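Local coordinates for protein S100-A5 (Homo sapiens, PDB 6WN7) that binds calcium, zinc and copper, calcium and copper competing for the same sites, and as a homodimer recognises peptides with low specificity, at the interface of chains A and B. Residues are numbered along the deposited sequence; one frame, centred on the assembly and turned at random. Chains: chain A/B, Protein S100-A5.

Contact 1: the interface of chains A and B. Residues chain A 16, 20, 72; chain B 83-84, 87, 91.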
ATOM      1  N   VAL A  16       0.428  -8.104   2.148  1.00 13.63           N
ATOM      2  CA  VAL A  16      -0.664  -9.057   1.966  1.00 13.00           C
ATOM      3  C   VAL A  16      -0.534 -10.241   2.921  1.00 13.39           C
ATOM      4  O   VAL A  16      -1.522 -10.662   3.538  1.00 14.08           O
ATOM      5  CB  VAL A  16      -0.769  -9.530   0.500  1.00 12.56           C
ATOM      6  CG1 VAL A  16      -1.830 -10.620   0.386  1.00 12.39           C
ATOM      7  CG2 VAL A  16      -1.130  -8.420  -0.436  1.00 13.35           C
ATOM      8  N   HIS A  20      -3.135 -11.938   6.290  1.00 14.09           N
ATOM      9  CA  HIS A  20      -3.658 -13.292   6.378  1.00 13.04           C
ATOM     10  C   HIS A  20      -3.022 -14.076   7.514  1.00 16.03           C
ATOM     11  O   HIS A  20      -3.638 -15.008   8.031  1.00 18.72           O
ATOM     12  CB  HIS A  20      -3.502 -13.975   5.026  1.00 12.42           C
ATOM     13  CG  HIS A  20      -4.342 -13.362   3.949  1.00 12.31           C
ATOM     14  ND1 HIS A  20      -5.687 -13.624   3.808  1.00 13.33           N
ATOM     15  CD2 HIS A  20      -4.030 -12.488   2.966  1.00 12.20           C
ATOM     16  CE1 HIS A  20      -6.164 -12.946   2.783  1.00 14.25           C
ATOM     17  NE2 HIS A  20      -5.176 -12.256   2.247  1.00 13.49           N
ATOM     18  N   PHE A  72      -9.639  -7.149   3.805  1.00 13.80           N
ATOM     19  CA  PHE A  72      -8.363  -6.733   3.191  1.00 13.11           C
ATOM     20  C   PHE A  72      -8.439  -5.251   2.703  1.00 12.72           C
ATOM     21  O   PHE A  72      -7.484  -4.489   2.833  1.00 11.84           O
ATOM     22  CB  PHE A  72      -7.849  -7.621   2.028  1.00 11.93           C
ATOM     23  CG  PHE A  72      -6.481  -7.163   1.544  1.00 11.87           C
ATOM     24  CD1 PHE A  72      -5.347  -7.433   2.307  1.00 12.85           C
ATOM     25  CD2 PHE A  72      -6.334  -6.403   0.405  1.00 11.77           C
ATOM     26  CE1 PHE A  72      -4.121  -6.961   1.937  1.00 12.41           C
ATOM     27  CE2 PHE A  72      -5.107  -5.984   0.042  1.00 11.73           C
ATOM     28  CZ  PHE A  72      -3.998  -6.287   0.812  1.00 11.90           C
TER
ATOM     29  N   SER B  83      -1.613  -4.355  -4.572  0.50 13.11           N
ATOM     30  CA  SER B  83      -1.895  -5.193  -3.410  0.50 12.93           C
ATOM     31  C   SER B  83      -3.114  -6.061  -3.667  0.50 12.49           C
ATOM     32  O   SER B  83      -3.087  -7.278  -3.457  0.50 12.74           O
ATOM     33  CB  SER B  83      -2.160  -4.319  -2.182  0.50 13.72           C
ATOM     34  OG  SER B  83      -1.022  -3.577  -1.822  0.50 16.26           O
ATOM     35  N   MET B  84      -4.201  -5.436  -4.114  1.00 11.52           N
ATOM     36  CA  MET B  84      -5.437  -6.158  -4.353  1.00 11.55           C
ATOM     37  C   MET B  84      -5.208  -7.295  -5.328  1.00 12.19           C
ATOM     38  O   MET B  84      -5.786  -8.371  -5.188  1.00 14.23           O
ATOM     39  CB  MET B  84      -6.476  -5.215  -4.955  1.00 15.48           C
ATOM     40  CG  MET B  84      -7.304  -4.415  -3.988  1.00 19.37           C
ATOM     41  SD  MET B  84      -8.373  -5.378  -2.919  1.00 24.35           S
ATOM     42  CE  MET B  84      -9.804  -5.535  -3.965  1.00 32.04           C
ATOM     43  N   ASN B  87      -3.369  -9.943  -3.540  1.00 13.61           N
ATOM     44  CA  ASN B  87      -4.253 -10.581  -2.577  1.00 12.34           C
ATOM     45  C   ASN B  87      -5.087 -11.652  -3.263  1.00 14.77           C
ATOM     46  O   ASN B  87      -5.178 -12.786  -2.788  1.00 18.39           O
ATOM     47  CB  ASN B  87      -5.137  -9.551  -1.877  1.00 12.58           C
ATOM     48  CG  ASN B  87      -5.845 -10.133  -0.651  1.00 13.35           C
ATOM     49  OD1 ASN B  87      -5.212 -10.685   0.250  1.00 15.14           O
ATOM     50  ND2 ASN B  87      -7.176 -10.022  -0.631  1.00 14.62           N
ATOM     51  N   LEU B  91      -5.042 -15.557  -2.255  1.00 12.13           N
ATOM     52  CA  LEU B  91      -6.244 -16.282  -1.901  1.00 16.58           C
ATOM     53  C   LEU B  91      -6.364 -17.561  -2.725  1.00 21.79           C
ATOM     54  O   LEU B  91      -6.499 -18.660  -2.177  1.00 25.17           O
ATOM     55  CB  LEU B  91      -7.445 -15.362  -2.091  1.00 17.57           C
ATOM     56  CG  LEU B  91      -7.586 -14.236  -1.077  1.00 16.91           C
ATOM     57  CD1 LEU B  91      -8.574 -13.228  -1.586  1.00 17.12           C
ATOM     58  CD2 LEU B  91      -8.029 -14.780   0.238  1.00 18.34           C
TER
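B:Asn87 reaches from its helix into the angle between A:His20, A:Val16 and A:Phe72. Its CG stands anti to the backbone N (chi1 -167°), which carries the amide away from its own helix and onto chain A. CB of B:Asn87 lies 4.1 Å from CE2 of A:Phe72. CG then sits over one face of that ring, 3.7 Å above its plane and shifted toward the rim, with the amide and the ring stacked at 14° to each other. At the tip the two branches part. The amide nitrogen ND2 of B:Asn87 runs back over the root of the phenylalanine, 3.6 Å from CB of A:Phe72. The amide oxygen OD1 of B:Asn87 accepts a hydrogen bond of 2.5 Å from NE2 of A:His20, almost straight at 174°. The donor lies in the carbonyl plane and the oxygen in the imidazole plane, so ring and amide meet edge to edge. CG1 of A:Val16 presses against OD1 of B:Asn87 at 3.4 Å, while CD2 of B:Leu91 comes to CE1 of A:His20 at 3.6 Å. B:Ser83, engineered from cysteine, meets the far end of the phenyl ring with CB. The site lies where helix 72-93 of chain B passes the later part of helix 7-23 and the start of helix 72-88 in chain A.

Contact 2: the interface of chains A and B. Residues chain A 15, 18, 40, 44-45, 75, 79; chain B 8, 12.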
ATOM      1  N   MET A  15       2.841  -6.893   2.849  0.50 11.95           N
ATOM      2  CA  MET A  15       1.589  -6.294   3.289  0.50 12.61           C
ATOM      3  C   MET A  15       0.456  -7.302   3.213  0.50 13.13           C
ATOM      4  O   MET A  15      -0.386  -7.371   4.117  0.50 13.39           O
ATOM      5  CB  MET A  15       1.260  -5.083   2.429  0.50 12.94           C
ATOM      6  CG  MET A  15       2.243  -3.951   2.608  0.50 14.57           C
ATOM      7  SD  MET A  15       2.080  -2.723   1.309  0.50 16.15           S
ATOM      8  CE  MET A  15       3.769  -2.484   0.869  0.50 13.73           C
ATOM      9  N   THR A  18       0.986 -10.448   5.800  1.00 16.76           N
ATOM     10  CA  THR A  18       0.807 -10.033   7.191  1.00 14.91           C
ATOM     11  C   THR A  18      -0.665 -10.011   7.597  1.00 12.39           C
ATOM     12  O   THR A  18      -1.011 -10.393   8.717  1.00 16.12           O
ATOM     13  CB  THR A  18       1.459  -8.664   7.379  1.00 14.60           C
ATOM     14  OG1 THR A  18       2.821  -8.738   6.961  1.00 13.86           O
ATOM     15  CG2 THR A  18       1.416  -8.249   8.815  1.00 19.56           C
ATOM     16  N   LEU A  40      -1.954  -7.971  15.408  1.00 15.16           N
ATOM     17  CA  LEU A  40      -1.068  -7.521  14.331  1.00 14.51           C
ATOM     18  C   LEU A  40      -0.412  -6.184  14.672  1.00 12.85           C
ATOM     19  O   LEU A  40       0.782  -5.979  14.425  1.00 15.03           O
ATOM     20  CB  LEU A  40      -1.869  -7.385  13.031  1.00 14.48           C
ATOM     21  CG  LEU A  40      -1.101  -7.103  11.740  1.00 13.76           C
ATOM     22  CD1 LEU A  40      -1.936  -7.590  10.550  1.00 15.07           C
ATOM     23  CD2 LEU A  40      -0.755  -5.645  11.574  1.00 14.81           C
ATOM     24  N   GLU A  44       3.479  -6.465  14.873  1.00 15.73           N
ATOM     25  CA  GLU A  44       4.075  -6.066  13.611  1.00 14.39           C
ATOM     26  C   GLU A  44       4.356  -4.586  13.496  1.00 12.71           C
ATOM     27  O   GLU A  44       5.085  -4.178  12.591  1.00 14.25           O
ATOM     28  CB  GLU A  44       3.160  -6.471  12.445  1.00 17.49           C
ATOM     29  CG  GLU A  44       2.917  -7.960  12.357  1.00 19.18           C
ATOM     30  CD  GLU A  44       4.200  -8.734  12.232  1.00 20.71           C
ATOM     31  OE1 GLU A  44       5.115  -8.273  11.523  1.00 21.68           O
ATOM     32  OE2 GLU A  44       4.293  -9.800  12.851  1.00 21.28           O
ATOM     33  N   LEU A  45       3.795  -3.783  14.356  1.00 12.76           N
ATOM     34  CA  LEU A  45       3.976  -2.353  14.281  1.00 14.68           C
ATOM     35  C   LEU A  45       4.529  -1.850  15.602  1.00 16.26           C
ATOM     36  O   LEU A  45       4.747  -2.600  16.548  1.00 17.13           O
ATOM     37  CB  LEU A  45       2.668  -1.662  13.907  1.00 15.14           C
ATOM     38  CG  LEU A  45       2.072  -2.110  12.564  1.00 13.85           C
ATOM     39  CD1 LEU A  45       0.739  -1.408  12.439  1.00 13.08           C
ATOM     40  CD2 LEU A  45       3.039  -1.843  11.406  1.00 16.03           C
ATOM     41  N   TYR A  75      -8.149  -2.990   5.615  1.00 12.54           N
ATOM     42  CA  TYR A  75      -6.772  -3.000   6.114  1.00 12.67           C
ATOM     43  C   TYR A  75      -5.825  -2.220   5.220  1.00 11.89           C
ATOM     44  O   TYR A  75      -4.848  -1.647   5.704  1.00 13.05           O
ATOM     45  CB  TYR A  75      -6.331  -4.455   6.246  1.00 12.05           C
ATOM     46  CG  TYR A  75      -4.856  -4.781   6.274  1.00 12.05           C
ATOM     47  CD1 TYR A  75      -4.131  -4.743   7.457  1.00 12.14           C
ATOM     48  CD2 TYR A  75      -4.213  -5.227   5.138  1.00 11.99           C
ATOM     49  CE1 TYR A  75      -2.788  -5.092   7.493  1.00 12.69           C
ATOM     50  CE2 TYR A  75      -2.886  -5.584   5.158  1.00 12.44           C
ATOM     51  CZ  TYR A  75      -2.163  -5.521   6.339  1.00 12.08           C
ATOM     52  OH  TYR A  75      -0.822  -5.898   6.328  1.00 12.10           O
ATOM     53  N   LEU A  79      -3.031   0.642   6.311  1.00 15.57           N
ATOM     54  CA  LEU A  79      -1.637   0.690   5.886  1.00 13.49           C
ATOM     55  C   LEU A  79      -1.295   2.038   5.271  1.00 11.73           C
ATOM     56  O   LEU A  79      -0.246   2.600   5.567  1.00 11.86           O
ATOM     57  CB  LEU A  79      -1.361  -0.440   4.896  1.00 13.33           C
ATOM     58  CG  LEU A  79      -1.371  -1.875   5.414  1.00 11.87           C
ATOM     59  CD1 LEU A  79      -0.853  -2.760   4.308  1.00 12.47           C
ATOM     60  CD2 LEU A  79      -0.545  -2.047   6.644  1.00 12.65           C
TER
ATOM     61  N   LEU B   8       6.764  -5.855   8.039  1.00 13.27           N
ATOM     62  CA  LEU B   8       5.699  -4.934   7.667  1.00 12.98           C
ATOM     63  C   LEU B   8       6.145  -3.479   7.798  1.00 13.68           C
ATOM     64  O   LEU B   8       5.764  -2.635   6.979  1.00 14.23           O
ATOM     65  CB  LEU B   8       4.455  -5.208   8.499  1.00 13.12           C
ATOM     66  CG  LEU B   8       3.306  -4.247   8.193  1.00 14.06           C
ATOM     67  CD1 LEU B   8       2.863  -4.332   6.726  1.00 13.65           C
ATOM     68  CD2 LEU B   8       2.174  -4.531   9.154  1.00 13.51           C
ATOM     69  N   LEU B  12       6.256  -0.723   4.586  1.00 11.85           N
ATOM     70  CA  LEU B  12       5.650   0.599   4.511  1.00 12.79           C
ATOM     71  C   LEU B  12       6.697   1.679   4.263  1.00 11.76           C
ATOM     72  O   LEU B  12       6.441   2.646   3.532  1.00 11.95           O
ATOM     73  CB  LEU B  12       4.883   0.863   5.798  1.00 12.96           C
ATOM     74  CG  LEU B  12       3.746  -0.108   6.080  1.00 11.90           C
ATOM     75  CD1 LEU B  12       3.269   0.093   7.474  1.00 15.45           C
ATOM     76  CD2 LEU B  12       2.636   0.128   5.098  1.00 15.02           C
TER
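The first turns of helix 7-23 of chain B, carrying B:Leu8 and B:Leu12, push into chain A between helices 7-23, 34-44 and 72-88 and the loop residue A:Leu45. B:Leu8 is the wedge, with 95 Å² of its surface hidden by chain A. CG lies anti to the backbone N (chi1 178°), extending the side chain off the helix, and chi2 of 60° then turns its two methyls to different parts of the pocket. CD2 of B:Leu8 meets A:Leu45 CD2 at 3.6 Å and A:Thr18 CG2 at 3.8 Å, with A:Leu40 CD2 and the CB of A:Glu44 also close by. CD1 of B:Leu8 points the other way, to the phenol oxygen OH of A:Tyr75 at 4.0 Å and to A:Leu79 CD2 at 4.1 Å. That hydroxyl is itself held: OH of A:Tyr75 donates a 2.7 Å hydrogen bond to the backbone O of A:Met15, in the carbonyl plane and on a lone pair. A:Leu79 also rests CG over one face of the tyrosine ring, which, with the bond to A:Met15, should steady the phenol beside B:Leu8. One turn on, B:Leu12 crosses A:Leu79 at about a right angle, CD2 of B:Leu12 lying 3.8 Å from the backbone O of A:Leu79. An alanine in place of B:Leu8 would be likely to leave a gap between A:Leu45, A:Thr18 and A:Leu79, costing the dimer much of the apolar grip here. The pocket anchors the start of one subunit's first helix in the other subunit of the homodimer.

Contact 3: the interface of chains A and B. Residues chain A 6, 8-9, 12; chain B 44-45, 79, 82.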
ATOM      1  N   THR A   6      11.049  -7.344  -7.245  1.00 17.84           N
ATOM      2  CA  THR A   6      11.646  -6.063  -6.938  1.00 17.15           C
ATOM      3  C   THR A   6      11.444  -5.750  -5.455  1.00 16.99           C
ATOM      4  O   THR A   6      10.640  -6.391  -4.772  1.00 16.10           O
ATOM      5  CB  THR A   6      11.025  -4.987  -7.827  1.00 14.63           C
ATOM      6  OG1 THR A   6       9.600  -5.013  -7.704  1.00 13.69           O
ATOM      7  CG2 THR A   6      11.357  -5.228  -9.276  1.00 16.13           C
ATOM      8  N   LEU A   8       9.862  -3.293  -4.224  1.00 13.52           N
ATOM      9  CA  LEU A   8       8.475  -2.890  -4.056  1.00 11.54           C
ATOM     10  C   LEU A   8       7.547  -4.096  -4.097  1.00 12.08           C
ATOM     11  O   LEU A   8       6.564  -4.167  -3.354  1.00 11.81           O
ATOM     12  CB  LEU A   8       8.100  -1.910  -5.153  1.00 11.45           C
ATOM     13  CG  LEU A   8       6.653  -1.460  -5.098  1.00 15.24           C
ATOM     14  CD1 LEU A   8       6.416  -0.531  -3.925  1.00 14.57           C
ATOM     15  CD2 LEU A   8       6.277  -0.813  -6.433  1.00 17.19           C
ATOM     16  N   GLU A   9       7.836  -5.047  -4.969  1.00 11.59           N
ATOM     17  CA  GLU A   9       7.016  -6.243  -5.033  1.00 11.63           C
ATOM     18  C   GLU A   9       7.093  -7.022  -3.735  1.00 11.71           C
ATOM     19  O   GLU A   9       6.074  -7.483  -3.225  1.00 12.07           O
ATOM     20  CB  GLU A   9       7.456  -7.089  -6.229  1.00 14.52           C
ATOM     21  CG  GLU A   9       6.889  -6.538  -7.533  1.00 13.13           C
ATOM     22  CD  GLU A   9       7.420  -7.213  -8.780  1.00 14.88           C
ATOM     23  OE1 GLU A   9       8.312  -8.085  -8.692  1.00 14.11           O
ATOM     24  OE2 GLU A   9       6.916  -6.836  -9.860  1.00 16.27           O
ATOM     25  N   LEU A  12       4.942  -5.175  -1.126  1.00 11.69           N
ATOM     26  CA  LEU A  12       3.507  -5.394  -1.300  1.00 11.67           C
ATOM     27  C   LEU A  12       3.115  -6.815  -0.929  1.00 11.74           C
ATOM     28  O   LEU A  12       2.016  -7.043  -0.445  1.00 11.77           O
ATOM     29  CB  LEU A  12       3.105  -5.099  -2.742  1.00 11.60           C
ATOM     30  CG  LEU A  12       3.241  -3.635  -3.163  1.00 11.51           C
ATOM     31  CD1 LEU A  12       3.339  -3.476  -4.626  1.00 11.45           C
ATOM     32  CD2 LEU A  12       2.049  -2.857  -2.659  1.00 12.76           C
TER
ATOM     33  N   GLU B  44      10.612  -0.561 -11.134  1.00 13.93           N
ATOM     34  CA  GLU B  44      10.299  -1.120  -9.826  1.00 15.40           C
ATOM     35  C   GLU B  44       9.314  -2.275  -9.901  1.00 14.36           C
ATOM     36  O   GLU B  44       9.136  -2.981  -8.905  1.00 15.29           O
ATOM     37  CB  GLU B  44       9.797  -0.021  -8.877  1.00 16.77           C
ATOM     38  CG  GLU B  44      10.741   1.194  -8.788  1.00 18.79           C
ATOM     39  CD  GLU B  44      12.003   0.949  -7.955  1.00 17.36           C
ATOM     40  OE1 GLU B  44      12.977   1.703  -8.133  1.00 17.92           O
ATOM     41  OE2 GLU B  44      12.029   0.021  -7.128  1.00 18.19           O
ATOM     42  N   LEU B  45       8.685  -2.489 -11.048  0.50 14.63           N
ATOM     43  CA  LEU B  45       7.812  -3.627 -11.278  0.50 14.72           C
ATOM     44  C   LEU B  45       8.432  -4.519 -12.341  0.50 14.26           C
ATOM     45  O   LEU B  45       9.249  -4.077 -13.152  0.50 14.53           O
ATOM     46  CB  LEU B  45       6.417  -3.163 -11.697  0.50 15.21           C
ATOM     47  CG  LEU B  45       5.718  -2.275 -10.660  0.50 15.54           C
ATOM     48  CD1 LEU B  45       4.401  -1.742 -11.180  0.50 15.97           C
ATOM     49  CD2 LEU B  45       5.487  -3.023  -9.358  0.50 15.81           C
ATOM     50  N   LEU B  79      -0.761   1.607  -5.634  1.00 12.16           N
ATOM     51  CA  LEU B  79      -0.272   0.567  -4.736  1.00 13.33           C
ATOM     52  C   LEU B  79      -1.396  -0.368  -4.310  1.00 11.80           C
ATOM     53  O   LEU B  79      -1.209  -1.583  -4.230  1.00 11.99           O
ATOM     54  CB  LEU B  79       0.374   1.199  -3.499  1.00 15.16           C
ATOM     55  CG  LEU B  79       1.669   1.996  -3.664  1.00 13.58           C
ATOM     56  CD1 LEU B  79       2.114   2.544  -2.323  1.00 13.28           C
ATOM     57  CD2 LEU B  79       2.737   1.142  -4.253  1.00 13.75           C
ATOM     58  N   LEU B  82      -2.210  -2.881  -6.901  1.00 12.53           N
ATOM     59  CA  LEU B  82      -1.225  -3.949  -6.945  1.00 11.37           C
ATOM     60  C   LEU B  82      -1.407  -4.899  -5.778  1.00 11.44           C
ATOM     61  O   LEU B  82      -1.344  -6.113  -5.952  1.00 12.35           O
ATOM     62  CB  LEU B  82       0.186  -3.367  -6.959  1.00 11.50           C
ATOM     63  CG  LEU B  82       0.508  -2.467  -8.137  1.00 11.29           C
ATOM     64  CD1 LEU B  82       1.668  -1.572  -7.854  1.00 11.26           C
ATOM     65  CD2 LEU B  82       0.804  -3.317  -9.333  1.00 12.04           C
TER
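The hydroxyl OG1 of A:Thr6 is gripped from both sides, accepting a hydrogen bond from the backbone N of A:Glu9 at 3.3 Å and donating one across the interface to the backbone O of B:Glu44, a bond modelled so short that its length is doubtful. OG1 sits between the backbone N and the carbonyl carbon of A:Thr6 (chi1 54°), a setting that turns it back toward the first turn of helix 7-23. In return, the backbone N of A:Thr6 donates to the carboxylate oxygen OE1 of A:Glu9 at 3.2 Å, coming from above the carboxylate plane. The two reciprocal bonds form a capping box at the helix N-terminus. The other carboxylate oxygen, OE2 of A:Glu9, lies 3.6 Å from CA of B:Leu45, so the glutamate also leans on the partner's loop. Beyond this polar end the contact becomes apolar. A:Leu8 crosses B:Leu45 obliquely, their CD2 methyls 3.8 Å apart, and sends its other branch, CD1, toward CD2 of B:Leu79 at 4.1 Å. Farther along, A:Leu12 divides its methyls over helix 72-93 of chain B: CD1 touches CB of B:Leu82 at 3.9 Å, and CD2 lies 3.8 Å from the backbone O of B:Leu79. The site thus ties the capped start of the first helix to the end of the partner's helix 34-44 and, through leucines, to its last helix, helping to hold the homodimer together.

By the centres of their C-alpha atoms, contact 1 lies about 12 Å from contact 2 and about 13 Å from contact 3, while contacts 2 and 3 are about 16 Å apart. Contacts 2 and 3 are largely two-fold mates: Leu8, Leu12, Glu44, Leu45 and Leu79 appear in both with the chains exchanged. Helix 7-23 of chain A runs through all three, its beginning in contact 3 and its later part in contacts 1 and 2. Each subunit therefore both inserts its first helix and receives its partner's, and the last helices join in, so the dimer is fastened at several points around its axis.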